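PDB 1RZ3: Rbstp0775 protein from Geobacillus stearothermophilus, which is of unknown function but, judging from its family, probably binds ATP and acts as a kinase, possibly on uridine. Local coordinates for residues L46-M58 and V120-G132. Numbering follows the deposited sequence.
Sequences LREQGISVCVFHM and VYLSDSDMIMIEG. With CA (calcium ion), chain C.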
loop_
_atom_site.group_PDB
_atom_site.type_symbol
_atom_site.label_atom_id
_atom_site.label_comp_id
_atom_site.label_asym_id
_atom_site.label_seq_id
_atom_site.Cartn_x
_atom_site.Cartn_y
_atom_site.Cartn_z
ATOM N N LEU A 46 -4.493 2.132 -16.887
ATOM C CA LEU A 46 -3.196 2.669 -17.289
ATOM C C LEU A 46 -2.556 1.810 -18.373
ATOM O O LEU A 46 -1.996 2.328 -19.345
ATOM C CB LEU A 46 -2.267 2.773 -16.067
ATOM C CG LEU A 46 -2.610 3.909 -15.089
ATOM C CD1 LEU A 46 -1.850 3.730 -13.788
ATOM C CD2 LEU A 46 -2.271 5.253 -15.728
ATOM N N ARG A 47 -2.642 0.492 -18.218
ATOM C CA ARG A 47 -2.065 -0.411 -19.211
ATOM C C ARG A 47 -2.699 -0.193 -20.581
ATOM O O ARG A 47 -2.025 -0.260 -21.608
ATOM C CB ARG A 47 -2.251 -1.864 -18.779
ATOM C CG ARG A 47 -1.445 -2.234 -17.544
ATOM C CD ARG A 47 -1.653 -3.691 -17.156
ATOM N NE ARG A 47 -0.899 -4.019 -15.952
ATOM C CZ ARG A 47 -1.452 -4.309 -14.781
ATOM N NH1 ARG A 47 -2.773 -4.325 -14.659
ATOM N NH2 ARG A 47 -0.685 -4.555 -13.728
ATOM N N GLU A 48 -3.996 0.077 -20.593
ATOM C CA GLU A 48 -4.694 0.307 -21.846
ATOM C C GLU A 48 -4.277 1.643 -22.449
ATOM O O GLU A 48 -4.493 1.888 -23.633
ATOM C CB GLU A 48 -6.203 0.233 -21.615
ATOM C CG GLU A 48 -6.612 -1.123 -21.053
ATOM C CD GLU A 48 -8.095 -1.250 -20.793
ATOM O OE1 GLU A 48 -8.639 -0.433 -20.016
ATOM O OE2 GLU A 48 -8.713 -2.176 -21.362
ATOM N N GLN A 49 -3.659 2.496 -21.633
ATOM C CA GLN A 49 -3.178 3.789 -22.107
ATOM C C GLN A 49 -1.718 3.630 -22.529
ATOM O O GLN A 49 -1.031 4.610 -22.814
ATOM C CB GLN A 49 -3.271 4.855 -21.010
ATOM C CG GLN A 49 -4.652 5.046 -20.413
ATOM C CD GLN A 49 -5.733 5.180 -21.462
ATOM O OE1 GLN A 49 -5.631 5.997 -22.377
ATOM N NE2 GLN A 49 -6.783 4.375 -21.333
ATOM N N GLY A 50 -1.241 2.389 -22.546
ATOM C CA GLY A 50 0.129 2.132 -22.957
ATOM C C GLY A 50 1.174 2.213 -21.862
ATOM O O GLY A 50 2.359 2.366 -22.149
ATOM N N ILE A 51 0.746 2.107 -20.607
ATOM C CA ILE A 51 1.680 2.169 -19.486
ATOM C C ILE A 51 1.904 0.791 -18.867
ATOM O O ILE A 51 0.944 0.097 -18.524
ATOM C CB ILE A 51 1.164 3.098 -18.362
ATOM C CG1 ILE A 51 0.787 4.471 -18.933
ATOM C CG2 ILE A 51 2.222 3.219 -17.267
ATOM C CD1 ILE A 51 1.925 5.212 -19.603
ATOM N N SER A 52 3.168 0.394 -18.727
ATOM C CA SER A 52 3.479 -0.890 -18.102
ATOM C C SER A 52 3.494 -0.629 -16.599
ATOM O O SER A 52 4.303 0.163 -16.116
ATOM C CB SER A 52 4.847 -1.405 -18.547
ATOM O OG SER A 52 4.810 -1.851 -19.891
ATOM N N VAL A 53 2.601 -1.300 -15.878
ATOM C CA VAL A 53 2.475 -1.121 -14.431
ATOM C C VAL A 53 2.677 -2.415 -13.640
ATOM O O VAL A 53 2.092 -3.451 -13.968
ATOM C CB VAL A 53 1.072 -0.565 -14.069
ATOM C CG1 VAL A 53 0.985 -0.281 -12.567
ATOM C CG2 VAL A 53 0.779 0.692 -14.877
ATOM N N CYS A 54 3.507 -2.339 -12.600
ATOM C CA CYS A 54 3.782 -3.470 -11.709
ATOM C C CYS A 54 3.042 -3.120 -10.410
ATOM O O CYS A 54 3.173 -2.006 -9.902
ATOM C CB CYS A 54 5.292 -3.590 -11.456
ATOM S SG CYS A 54 5.774 -4.934 -10.345
ATOM N N VAL A 55 2.269 -4.059 -9.875
ATOM C CA VAL A 55 1.487 -3.792 -8.668
ATOM C C VAL A 55 1.873 -4.640 -7.458
ATOM O O VAL A 55 2.111 -5.841 -7.582
ATOM C CB VAL A 55 -0.022 -4.024 -8.936
ATOM C CG1 VAL A 55 -0.837 -3.611 -7.719
ATOM C CG2 VAL A 55 -0.469 -3.254 -10.181
ATOM N N PHE A 56 1.930 -4.001 -6.289
ATOM C CA PHE A 56 2.245 -4.673 -5.026
ATOM C C PHE A 56 1.072 -4.423 -4.087
ATOM O O PHE A 56 0.474 -3.346 -4.112
ATOM C CB PHE A 56 3.522 -4.100 -4.398
ATOM C CG PHE A 56 4.785 -4.535 -5.080
ATOM C CD1 PHE A 56 5.372 -5.757 -4.771
ATOM C CD2 PHE A 56 5.381 -3.729 -6.044
ATOM C CE1 PHE A 56 6.542 -6.172 -5.415
ATOM C CE2 PHE A 56 6.547 -4.133 -6.692
ATOM C CZ PHE A 56 7.128 -5.355 -6.377
ATOM N N HIS A 57 0.746 -5.418 -3.266
ATOM C CA HIS A 57 -0.356 -5.316 -2.314
ATOM C C HIS A 57 0.260 -5.584 -0.945
ATOM O O HIS A 57 0.682 -6.704 -0.665
ATOM C CB HIS A 57 -1.417 -6.373 -2.635
ATOM C CG HIS A 57 -1.995 -6.252 -4.012
ATOM N ND1 HIS A 57 -3.010 -5.371 -4.319
ATOM C CD2 HIS A 57 -1.691 -6.892 -5.167
ATOM C CE1 HIS A 57 -3.306 -5.473 -5.603
ATOM N NE2 HIS A 57 -2.520 -6.389 -6.140
HETATM N N MSE A 58 0.304 -4.569 -0.087
HETATM C CA MSE A 58 0.946 -4.734 1.215
HETATM C C MSE A 58 0.407 -5.829 2.122
HETATM O O MSE A 58 1.142 -6.328 2.975
HETATM C CB MSE A 58 0.982 -3.406 1.970
HETATM C CG MSE A 58 1.792 -2.320 1.263
HETATM SE SE MSE A 58 3.535 -2.890 0.635
HETATM C CE MSE A 58 4.364 -3.240 2.348
ATOM N N VAL A 120 8.838 -10.976 -8.348
ATOM C CA VAL A 120 8.129 -9.953 -9.099
ATOM C C VAL A 120 9.170 -9.206 -9.925
ATOM O O VAL A 120 10.175 -8.737 -9.395
ATOM C CB VAL A 120 7.399 -8.943 -8.174
ATOM C CG1 VAL A 120 6.750 -7.845 -9.016
ATOM C CG2 VAL A 120 6.335 -9.659 -7.362
ATOM N N TYR A 121 8.941 -9.113 -11.228
ATOM C CA TYR A 121 9.878 -8.418 -12.104
ATOM C C TYR A 121 9.482 -6.961 -12.296
ATOM O O TYR A 121 8.344 -6.662 -12.667
ATOM C CB TYR A 121 9.941 -9.126 -13.459
ATOM C CG TYR A 121 10.628 -10.465 -13.378
ATOM C CD1 TYR A 121 12.011 -10.569 -13.532
ATOM C CD2 TYR A 121 9.903 -11.623 -13.089
ATOM C CE1 TYR A 121 12.660 -11.793 -13.399
ATOM C CE2 TYR A 121 10.540 -12.852 -12.952
ATOM C CZ TYR A 121 11.921 -12.929 -13.107
ATOM O OH TYR A 121 12.562 -14.141 -12.968
ATOM N N LEU A 122 10.427 -6.064 -12.029
ATOM C CA LEU A 122 10.210 -4.631 -12.182
ATOM C C LEU A 122 10.690 -4.209 -13.562
ATOM O O LEU A 122 10.077 -3.367 -14.220
ATOM C CB LEU A 122 10.985 -3.867 -11.105
ATOM C CG LEU A 122 10.598 -4.233 -9.668
ATOM C CD1 LEU A 122 11.341 -3.334 -8.686
ATOM C CD2 LEU A 122 9.096 -4.077 -9.499
ATOM N N SER A 123 11.802 -4.811 -13.976
ATOM C CA SER A 123 12.434 -4.575 -15.271
ATOM C C SER A 123 12.110 -3.251 -15.951
ATOM O O SER A 123 12.543 -2.198 -15.487
ATOM C CB SER A 123 12.113 -5.735 -16.215
ATOM O OG SER A 123 12.443 -6.975 -15.612
ATOM N N ASP A 124 11.350 -3.285 -17.045
ATOM C CA ASP A 124 11.045 -2.045 -17.750
ATOM C C ASP A 124 9.688 -1.421 -17.426
ATOM O O ASP A 124 9.070 -0.776 -18.277
ATOM C CB ASP A 124 11.200 -2.244 -19.270
ATOM C CG ASP A 124 10.117 -3.124 -19.863
ATOM O OD1 ASP A 124 9.620 -4.020 -19.153
ATOM O OD2 ASP A 124 9.776 -2.929 -21.047
ATOM N N SER A 125 9.230 -1.594 -16.189
ATOM C CA SER A 125 7.950 -1.009 -15.781
ATOM C C SER A 125 8.037 0.512 -15.903
ATOM O O SER A 125 9.083 1.103 -15.633
ATOM C CB SER A 125 7.634 -1.346 -14.317
ATOM O OG SER A 125 7.527 -2.739 -14.095
ATOM N N ASP A 126 6.943 1.146 -16.312
ATOM C CA ASP A 126 6.911 2.603 -16.400
ATOM C C ASP A 126 6.511 3.134 -15.025
ATOM O O ASP A 126 6.974 4.195 -14.586
ATOM C CB ASP A 126 5.882 3.066 -17.428
ATOM C CG ASP A 126 6.229 2.631 -18.832
ATOM O OD1 ASP A 126 7.341 2.958 -19.298
ATOM O OD2 ASP A 126 5.387 1.963 -19.468
HETATM N N MSE A 127 5.646 2.381 -14.351
HETATM C CA MSE A 127 5.165 2.768 -13.032
HETATM C C MSE A 127 5.042 1.564 -12.116
HETATM O O MSE A 127 4.765 0.453 -12.563
HETATM C CB MSE A 127 3.783 3.425 -13.133
HETATM C CG MSE A 127 3.665 4.538 -14.155
HETATM SE SE MSE A 127 1.949 5.470 -14.026
HETATM C CE MSE A 127 2.299 6.893 -15.295
ATOM N N ILE A 128 5.245 1.802 -10.824
ATOM C CA ILE A 128 5.121 0.765 -9.814
ATOM C C ILE A 128 3.998 1.259 -8.917
ATOM O O ILE A 128 4.049 2.386 -8.419
ATOM C CB ILE A 128 6.403 0.631 -8.954
ATOM C CG1 ILE A 128 7.617 0.356 -9.850
ATOM C CG2 ILE A 128 6.210 -0.478 -7.911
ATOM C CD1 ILE A 128 7.463 -0.850 -10.737
HETATM N N MSE A 129 2.980 0.434 -8.717
HETATM C CA MSE A 129 1.866 0.839 -7.872
HETATM C C MSE A 129 1.786 -0.022 -6.623
HETATM O O MSE A 129 1.772 -1.250 -6.700
HETATM C CB MSE A 129 0.552 0.752 -8.640
HETATM C CG MSE A 129 -0.611 1.344 -7.876
HETATM SE SE MSE A 129 -2.230 1.187 -8.873
HETATM C CE MSE A 129 -1.897 2.545 -10.208
ATOM N N ILE A 130 1.737 0.638 -5.473
ATOM C CA ILE A 130 1.672 -0.038 -4.187
ATOM C C ILE A 130 0.425 0.410 -3.432
ATOM O O ILE A 130 0.191 1.609 -3.271
ATOM C CB ILE A 130 2.926 0.299 -3.343
ATOM C CG1 ILE A 130 4.185 -0.085 -4.130
ATOM C CG2 ILE A 130 2.873 -0.424 -2.001
ATOM C CD1 ILE A 130 5.479 0.321 -3.469
ATOM N N GLU A 131 -0.384 -0.550 -2.985
ATOM C CA GLU A 131 -1.589 -0.226 -2.233
ATOM C C GLU A 131 -1.563 -0.944 -0.893
ATOM O O GLU A 131 -1.111 -2.085 -0.802
ATOM C CB GLU A 131 -2.849 -0.624 -3.020
ATOM C CG GLU A 131 -3.017 -2.117 -3.287
ATOM C CD GLU A 131 -3.792 -2.842 -2.195
ATOM O OE1 GLU A 131 -4.169 -2.200 -1.189
ATOM O OE2 GLU A 131 -4.027 -4.061 -2.350
ATOM N N GLY A 132 -2.035 -0.265 0.148
ATOM C CA GLY A 132 -2.060 -0.872 1.467
ATOM C C GLY A 132 -2.381 0.131 2.549
ATOM O O GLY A 132 -2.543 1.318 2.276
HETATM CA CA CA C . 8.031 -5.694 -19.396
HETATM O O HOH W 1 4.742 3.966 -21.944
HETATM O O HOH W 2 5.711 0.032 -21.544
HETATM O O HOH W 3 6.883 -3.508 -20.048
HETATM O O HOH W 4 8.363 -7.400 -21.028
#
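Strands 53-57 and 127-132 run parallel, their axes 4.7 Å apart and inclined by 19°, as neighbours in the parallel sheet of a P-loop NTPase fold (strand order 2-3-1-4-5), with 53-57 at its edge. Met127 N to Ser52 O and Cys54 N to Met127 O begin the ladder, Met129 N to Cys54 O (2.7 Å) and Phe56 N to Met129 O continue it, and Glu131 N to Phe56 O and Met58 N to Glu131 O finish it. Ser52 O also accepts from Asp126 N, while Ser52 N gives an almost straight bond (173°) to the anti lone pair of Asp126 OD2, 2.8 Å away. A water links this OD2 to Ser52 OG. A second water on Ser52 OG also ligates the calcium ion, which Asp124 OD1 binds at 2.3 Å.

On the Val53, Val55 and His57 face, Leu46 CD1, from the end of helix 35-48, lies 3.8 Å from Met129 CE, and Ile51 CG2 packs on Met127 CG. The opposite face carries Cys54 and Phe56, against which Val120, near the end of strand 114-121 of the antiparallel hairpin, and Leu122, just beyond it, pack. Leu122 CD2 and Ile128 CG2 both meet the Phe56 ring at its edge, in its plane; Val120 CG1 approaches Phe56 CZ obliquely at 3.6 Å. With its SG anti to the backbone N (chi1 179°), Cys54 reaches Val120 CG1 and Leu122 CD2.

Near the C-terminal strand ends, Glu131 folds back at chi2, bringing its carboxylate to His57. Thr36 and Lys35 of the probable Walker A loop also contact Glu131, Thr36 OG1 through a hydrogen bond to OE2. The anti lone pair of Glu131 OE2 accepts the His57 ND1-H hydrogen bond at 2.6 Å, in the imidazole plane.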